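Side-chain contacts in KLLA0E08119p (Kluyveromyces lactis, PDB 3VA7), which probably catalyses the ATP-dependent carboxylation of urea by way of biotin, this chain being the urea carboxylase part of a longer bifunctional enzyme: residues P1015-T1018 and Y1019-R1022; Y1035-E1038 and G1039-G1042; A1053-K1056 and L1057-D1061. One frame throughout, in Å; residues are numbered along the deposited sequence.

Contact 1: residues P1015-T1018 and Y1019-R1022; sequences PSRT and YTAR. With BTI (5-(hexahydro-2-oxo-1H-thieno[3,4-D]imidazol-6-yl)pentanal), chain B.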
# COMPACT_ATOMS: atom_id res chain seq x y z
N PRO A 1015 2.36 -6.16 28.80
CA PRO A 1015 2.02 -6.79 27.54
C PRO A 1015 2.65 -6.00 26.41
O PRO A 1015 3.19 -4.92 26.65
CB PRO A 1015 0.48 -6.62 27.45
CG PRO A 1015 0.22 -5.36 28.07
CD PRO A 1015 1.31 -5.20 29.19
N SER A 1016 2.52 -6.48 25.18
CA SER A 1016 3.11 -5.79 24.05
C SER A 1016 2.43 -4.46 23.72
O SER A 1016 1.29 -4.23 24.08
CB SER A 1016 3.14 -6.74 22.86
OG SER A 1016 1.87 -7.36 22.67
N ARG A 1017 3.13 -3.59 23.00
CA ARG A 1017 2.58 -2.32 22.47
C ARG A 1017 1.56 -2.67 21.43
O ARG A 1017 1.60 -3.79 20.91
CB ARG A 1017 3.66 -1.50 21.80
CG ARG A 1017 4.79 -1.04 22.69
CD ARG A 1017 5.77 -0.14 21.90
NE ARG A 1017 6.24 -0.79 20.67
CZ ARG A 1017 7.22 -1.70 20.62
NH1 ARG A 1017 7.90 -2.10 21.71
NH2 ARG A 1017 7.52 -2.23 19.45
N THR A 1018 0.70 -1.73 21.08
CA THR A 1018 -0.19 -1.90 19.96
C THR A 1018 0.29 -1.13 18.75
O THR A 1018 -0.24 -1.30 17.63
CB THR A 1018 -1.56 -1.36 20.26
OG1 THR A 1018 -1.45 -0.00 20.69
CG2 THR A 1018 -2.20 -2.19 21.35
N TYR A 1019 1.28 -0.26 18.98
CA TYR A 1019 1.76 0.67 17.94
C TYR A 1019 3.31 0.81 17.95
O TYR A 1019 3.95 0.94 19.02
CB TYR A 1019 1.02 2.06 18.00
CG TYR A 1019 1.72 3.01 17.05
CD1 TYR A 1019 1.27 3.16 15.72
CD2 TYR A 1019 2.93 3.71 17.47
CE1 TYR A 1019 1.95 3.99 14.82
CE2 TYR A 1019 3.64 4.53 16.58
CZ TYR A 1019 3.15 4.66 15.25
OH TYR A 1019 3.82 5.43 14.36
N THR A 1020 3.92 0.79 16.77
CA THR A 1020 5.36 1.02 16.63
C THR A 1020 5.56 1.74 15.31
O THR A 1020 4.75 1.60 14.37
CB THR A 1020 6.17 -0.32 16.66
OG1 THR A 1020 5.66 -1.16 17.71
CG2 THR A 1020 7.73 -0.07 16.87
N ALA A 1021 6.61 2.53 15.24
CA ALA A 1021 6.79 3.43 14.08
C ALA A 1021 7.58 2.63 13.07
O ALA A 1021 8.42 1.80 13.46
CB ALA A 1021 7.56 4.75 14.48
N ARG A 1022 7.36 2.91 11.79
CA ARG A 1022 8.11 2.27 10.69
C ARG A 1022 9.61 2.52 10.78
O ARG A 1022 10.06 3.66 10.93
CB ARG A 1022 7.55 2.83 9.37
CG ARG A 1022 8.26 2.49 8.06
CD ARG A 1022 7.28 2.52 6.92
NE ARG A 1022 7.80 3.13 5.68
CZ ARG A 1022 8.05 4.43 5.52
NH1 ARG A 1022 7.88 5.24 6.54
NH2 ARG A 1022 8.48 4.91 4.37
C11 BTI B . -2.98 -6.77 18.95
O11 BTI B . -2.33 -6.02 19.74
C10 BTI B . -2.44 -8.10 18.34
C9 BTI B . -0.98 -8.32 18.74
C8 BTI B . -0.42 -9.71 18.48
C7 BTI B . 0.82 -10.08 19.30
C2 BTI B . 1.94 -9.05 19.29
S1 BTI B . 2.55 -8.72 17.66
C6 BTI B . 4.11 -8.16 18.23
C5 BTI B . 4.39 -8.80 19.57
N3 BTI B . 5.26 -9.89 19.22
C3 BTI B . 4.65 -11.04 19.36
O3 BTI B . 5.24 -12.20 19.15
N2 BTI B . 3.41 -10.91 19.78
C4 BTI B . 3.14 -9.51 20.10

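Contact 2: residues Y1035-E1038 and G1039-G1042; sequences YNAE and GSPG. With URE (urea), chain C; BTI (5-(hexahydro-2-oxo-1H-thieno[3,4-D]imidazol-6-yl)pentanal), chain B.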
# COMPACT_ATOMS: atom_id res chain seq x y z
N TYR A 1035 11.36 -2.95 12.59
CA TYR A 1035 9.90 -3.01 12.34
C TYR A 1035 9.64 -2.50 10.92
O TYR A 1035 9.63 -1.29 10.69
CB TYR A 1035 9.12 -2.21 13.38
CG TYR A 1035 9.11 -2.82 14.76
CD1 TYR A 1035 10.14 -2.53 15.66
CD2 TYR A 1035 8.10 -3.68 15.20
CE1 TYR A 1035 10.18 -3.06 16.94
CE2 TYR A 1035 8.13 -4.24 16.54
CZ TYR A 1035 9.21 -3.92 17.39
OH TYR A 1035 9.35 -4.40 18.68
N ASN A 1036 9.45 -3.40 9.96
CA ASN A 1036 9.29 -2.96 8.55
C ASN A 1036 7.99 -2.24 8.23
O ASN A 1036 7.89 -1.62 7.17
CB ASN A 1036 9.53 -4.10 7.54
CG ASN A 1036 10.96 -4.51 7.46
OD1 ASN A 1036 11.85 -3.77 7.92
ND2 ASN A 1036 11.23 -5.69 6.85
N ALA A 1037 6.98 -2.35 9.11
CA ALA A 1037 5.67 -1.73 8.84
C ALA A 1037 5.28 -0.60 9.82
O ALA A 1037 5.57 -0.69 11.02
CB ALA A 1037 4.61 -2.79 8.85
N GLU A 1038 4.60 0.41 9.31
CA GLU A 1038 4.12 1.52 10.09
C GLU A 1038 2.87 1.11 10.90
O GLU A 1038 1.91 0.62 10.34
CB GLU A 1038 3.77 2.66 9.14
CG GLU A 1038 2.99 3.83 9.76
CD GLU A 1038 3.74 4.52 10.90
OE1 GLU A 1038 3.06 4.86 11.87
OE2 GLU A 1038 5.00 4.70 10.86
N GLY A 1039 2.88 1.34 12.22
CA GLY A 1039 1.71 1.03 13.03
C GLY A 1039 1.61 -0.44 13.41
O GLY A 1039 0.52 -1.02 13.42
N SER A 1040 2.73 -1.09 13.71
CA SER A 1040 2.64 -2.49 14.12
C SER A 1040 2.81 -2.71 15.61
O SER A 1040 3.63 -2.05 16.25
CB SER A 1040 3.57 -3.44 13.31
OG SER A 1040 4.88 -2.94 13.25
N PRO A 1041 2.04 -3.65 16.15
CA PRO A 1041 2.20 -4.07 17.55
C PRO A 1041 3.63 -4.52 17.66
O PRO A 1041 4.22 -4.83 16.66
CB PRO A 1041 1.25 -5.25 17.66
CG PRO A 1041 0.14 -4.91 16.62
CD PRO A 1041 0.95 -4.38 15.47
N GLY A 1042 4.22 -4.49 18.83
CA GLY A 1042 5.63 -4.76 18.92
C GLY A 1042 5.90 -4.93 20.39
O GLY A 1042 5.19 -4.36 21.23
C URE C . 8.53 -7.76 18.03
O URE C . 9.35 -7.69 17.08
N1 URE C . 7.93 -6.70 18.51
N2 URE C . 8.17 -8.87 18.69
C11 BTI B . -2.98 -6.77 18.95
O11 BTI B . -2.33 -6.02 19.74
C10 BTI B . -2.44 -8.10 18.34
C9 BTI B . -0.98 -8.32 18.74
C8 BTI B . -0.42 -9.71 18.48
C7 BTI B . 0.82 -10.08 19.30
C2 BTI B . 1.94 -9.05 19.29
S1 BTI B . 2.55 -8.72 17.66
C6 BTI B . 4.11 -8.16 18.23
C5 BTI B . 4.39 -8.80 19.57
N3 BTI B . 5.26 -9.89 19.22
C3 BTI B . 4.65 -11.04 19.36
O3 BTI B . 5.24 -12.20 19.15
N2 BTI B . 3.41 -10.91 19.78
C4 BTI B . 3.14 -9.51 20.10
O HOH W 1 6.76 -4.09 11.62

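Contact 3: residues A1053-K1056 and L1057-D1061; sequences AWDK and LVIGD. With GOL (glycerol), chain D.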
# COMPACT_ATOMS: atom_id res chain seq x y z
N ALA A 1053 13.00 -2.34 5.86
CA ALA A 1053 13.59 -3.30 4.98
C ALA A 1053 12.43 -4.02 4.22
O ALA A 1053 12.52 -5.23 3.91
CB ALA A 1053 14.40 -4.26 5.81
N TRP A 1054 11.36 -3.27 3.93
CA TRP A 1054 10.31 -3.75 3.03
C TRP A 1054 10.01 -2.72 1.97
O TRP A 1054 9.66 -1.60 2.30
CB TRP A 1054 9.05 -4.02 3.81
CG TRP A 1054 7.82 -4.28 2.99
CD1 TRP A 1054 6.87 -3.36 2.56
CD2 TRP A 1054 7.35 -5.57 2.54
NE1 TRP A 1054 5.85 -4.02 1.89
CE2 TRP A 1054 6.13 -5.36 1.85
CE3 TRP A 1054 7.86 -6.89 2.65
CZ2 TRP A 1054 5.42 -6.41 1.25
CZ3 TRP A 1054 7.13 -7.94 2.08
CH2 TRP A 1054 5.92 -7.69 1.38
N ASP A 1055 10.12 -3.08 0.71
CA ASP A 1055 10.01 -2.14 -0.39
C ASP A 1055 8.75 -2.59 -1.15
O ASP A 1055 8.80 -3.34 -2.15
CB ASP A 1055 11.32 -2.22 -1.20
CG ASP A 1055 11.30 -1.46 -2.53
OD1 ASP A 1055 10.27 -0.80 -2.87
OD2 ASP A 1055 12.33 -1.55 -3.27
N LYS A 1056 7.59 -2.16 -0.66
CA LYS A 1056 6.29 -2.63 -1.20
C LYS A 1056 6.23 -2.72 -2.74
O LYS A 1056 5.74 -3.67 -3.32
CB LYS A 1056 5.17 -1.71 -0.72
CG LYS A 1056 3.83 -2.17 -1.18
CD LYS A 1056 2.78 -1.26 -0.64
CE LYS A 1056 2.44 -0.18 -1.63
NZ LYS A 1056 1.79 0.92 -0.90
N LEU A 1057 6.72 -1.70 -3.40
CA LEU A 1057 6.64 -1.66 -4.85
C LEU A 1057 7.99 -2.05 -5.49
O LEU A 1057 8.17 -1.86 -6.72
CB LEU A 1057 6.25 -0.26 -5.27
CG LEU A 1057 4.98 0.32 -4.65
CD1 LEU A 1057 4.72 1.80 -5.16
CD2 LEU A 1057 3.85 -0.56 -4.98
N VAL A 1058 8.94 -2.54 -4.69
CA VAL A 1058 10.22 -2.97 -5.26
C VAL A 1058 10.82 -1.87 -6.16
O VAL A 1058 11.29 -2.16 -7.25
CB VAL A 1058 10.08 -4.29 -6.09
CG1 VAL A 1058 11.46 -4.95 -6.36
CG2 VAL A 1058 9.22 -5.30 -5.36
N ILE A 1059 10.78 -0.61 -5.71
CA ILE A 1059 11.33 0.48 -6.47
C ILE A 1059 12.66 0.96 -5.86
O ILE A 1059 13.29 1.91 -6.34
CB ILE A 1059 10.32 1.69 -6.53
CG1 ILE A 1059 9.75 2.03 -5.16
CG2 ILE A 1059 9.15 1.50 -7.54
CD1 ILE A 1059 9.35 3.51 -5.07
N GLY A 1060 13.09 0.33 -4.77
CA GLY A 1060 14.23 0.86 -4.01
C GLY A 1060 15.45 0.77 -4.91
O GLY A 1060 15.37 0.16 -5.98
N ASP A 1061 16.56 1.38 -4.51
CA ASP A 1061 17.75 1.30 -5.30
C ASP A 1061 18.63 0.24 -4.68
O ASP A 1061 19.49 0.53 -3.83
CB ASP A 1061 18.44 2.66 -5.32
CG ASP A 1061 19.79 2.63 -6.00
OD1 ASP A 1061 20.10 1.61 -6.69
OD2 ASP A 1061 20.54 3.63 -5.85
C1 GOL D . 5.89 2.36 -0.46
O1 GOL D . 4.87 2.71 -1.41
C2 GOL D . 7.32 2.63 -0.96
O2 GOL D . 7.39 3.98 -1.42
C3 GOL D . 7.75 1.74 -2.15
O3 GOL D . 7.67 0.33 -2.02

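Contact 1: residues P1015-T1018 and Y1019-R1022
Arg1017 grips the hydroxyl of Thr1020 with two of its nitrogens. Its NE donates to Thr1020 OG1 at 3.0 Å, and its NH2 donates to the same Thr1020 OG1 at 2.8 Å. The approach is side-on. The oxygen sits at the edge of the guanidinium, 4° out of its plane, where both N-H groups can reach it. The bond from NH2 is the straighter of the two, with an N-H...O angle of 155°. A weak third bond leaves Arg1017 NE for the carbonyl Tyr1019 O, 3.3 Å away at the same edge. NE therefore divides its single hydrogen between a side chain and a backbone oxygen. Together these partners limit how the guanidinium can rotate. The arginine reaches them by bending at chi3 (-52°), beyond an extended chi2. Its side chain crosses that of Thr1020 at about a right angle, and Thr1020 CG2 lies 3.4 Å from Arg1017 NH2.

This is a loop contact, in the connection from strand 997-1001 to strand 1024-1028 of the carboxyltransferase domain. The same loop forms part of the biotin pocket. Ser1016 stands there with OG 3.6 Å from C4 of the bound biotin group, a distance of plain packing. Further along, Thr1018 CG2 comes within 4.2 Å of O11 at the far end of the biotin tail.

A second shell holds these groups in place. Thr1020 OG1 donates in turn to the carbonyl of Ser1040, so the oxygen that accepts from Arg1017 is also tied to the neighbouring loop 1035-1042. Arg1017 NH1 bonds to the carbonyl of Tyr1044, and Tyr1013 makes a cation-pi contact with the guanidinium. Thr1018 OG1 is hydrogen-bonded to Glu1199, three residues before the biotin-pocket residue Lys1202.

Contact 2: residues Y1035-E1038 and G1039-G1042
Ala1037 and Ser1040 are brought near each other by a bend at Gly1039, whose phi of 81° and psi of 38° fall in the left-handed helical region. Inside the bend, Ser1040 OG comes 3.2 Å from Ala1037 O. A water molecule is hydrogen-bonded to Ser1040 OG at 2.7 Å. That water accepts a hydrogen bond from Ala1037 N at 3.1 Å, and so links the two arms of the loop. The serine hydroxyl stands between its own backbone N and carbonyl carbon (chi1 49°), which turns it toward Ala1037 O, inside the bend.

The ring of Tyr1035 extends along the second arm. Its CE2 packs against Gly1042 CA at 3.5 Å, and its CD2 is 3.8 Å from Ser1040 OG. At the tip of the ring, N1 of urea gives a weak hydrogen bond to Tyr1035 OH, 2.7 Å long. N1 arrives at the ring edge, near its plane. The same OH accepts from Arg1017 NH2 and from the backbone N of Tyr1044, so it has N-H donors from two parts of the protein as well as from urea.

Glu1038 lies outside the bend. Its chain turns back at chi2, and its carboxylate accepts from the hydroxyl of Tyr1019 through OE1 and from the backbone N of Arg1022 through OE2.

Pro1041 faces the biotin group. Its CB lies 3.7 Å from the sulfur S1 of the biotin group, and its carbonyl O lies 3.7 Å from biotin C6. One short loop thus borders both urea and biotin. This is the carboxyltransferase active site, where the carboxyl group carried by biotin is expected to pass to urea.

Contact 3: residues A1053-K1056 and L1057-D1061
Asp1055 to Val1058 form a type I beta turn, closed by a hydrogen bond from Val1058 N to Asp1055 O at 2.7 Å. Lys1056 and Leu1057 occupy its two central positions. At Val1058 the chain then takes a left-handed conformation, with phi 51° and psi 43°. The turn belongs to the long loop between strands 1045-1049 and 1075-1081 of the carboxyltransferase domain.

The carboxylate of Asp1055 accepts from the backbone just after the turn. Its OD1 accepts from Ile1059 N at 2.9 Å. Its OD2 is met by Gly1060 N in a bond modelled very short, so its length is doubtful. Both donors come in on the syn side, somewhat out of the carboxylate plane. Two successive N-H groups thus appear to share one carboxylate. The torsion chi1, 171°, swings the carboxylate back across the turn to reach them. OD2 has a further partner in NE2 of His1062.

A glycerol molecule, probably from the crystallisation liquor, sits beside the turn. Leu1057 N donates to its O3 at 2.6 Å in a nearly straight bond, and O3 donates to Asp1055 OD1 at 3.0 Å. Glycerol C3 packs 3.6 Å from Ile1059 CG1. The glycerol also bonds to Gln383, in the biotin carboxylase part, so it lies where the two parts meet.

Lys1056 and Leu1057 run side by side in the same direction. The lysine chain bends at chi3, and its NZ bonds to the carbonyl of Asn612. Just before that nitrogen, Lys1056 CE rests 3.7 Å from Leu1057 CD2.

How the contacts relate
The three contacts follow one another along the chain in the carboxyltransferase domain. Contacts 1 and 2 are close neighbours, with centres about 6 Å apart. Tyr1019 CD1 packs 3.5 Å from Gly1039 CA, and Ser1016 CB lies 3.5 Å from Gly1042 O. Both contacts touch the biotin group, and contact 2 also touches urea, so together they form part of the wall of the active site. Contact 3 lies away from it, its centre about 16 Å from that of contact 2 and about 23 Å from that of contact 1. It still meets contact 2 through a probable hydrogen bond from Ala1053 N to Asn1036 OD1, 2.8 Å.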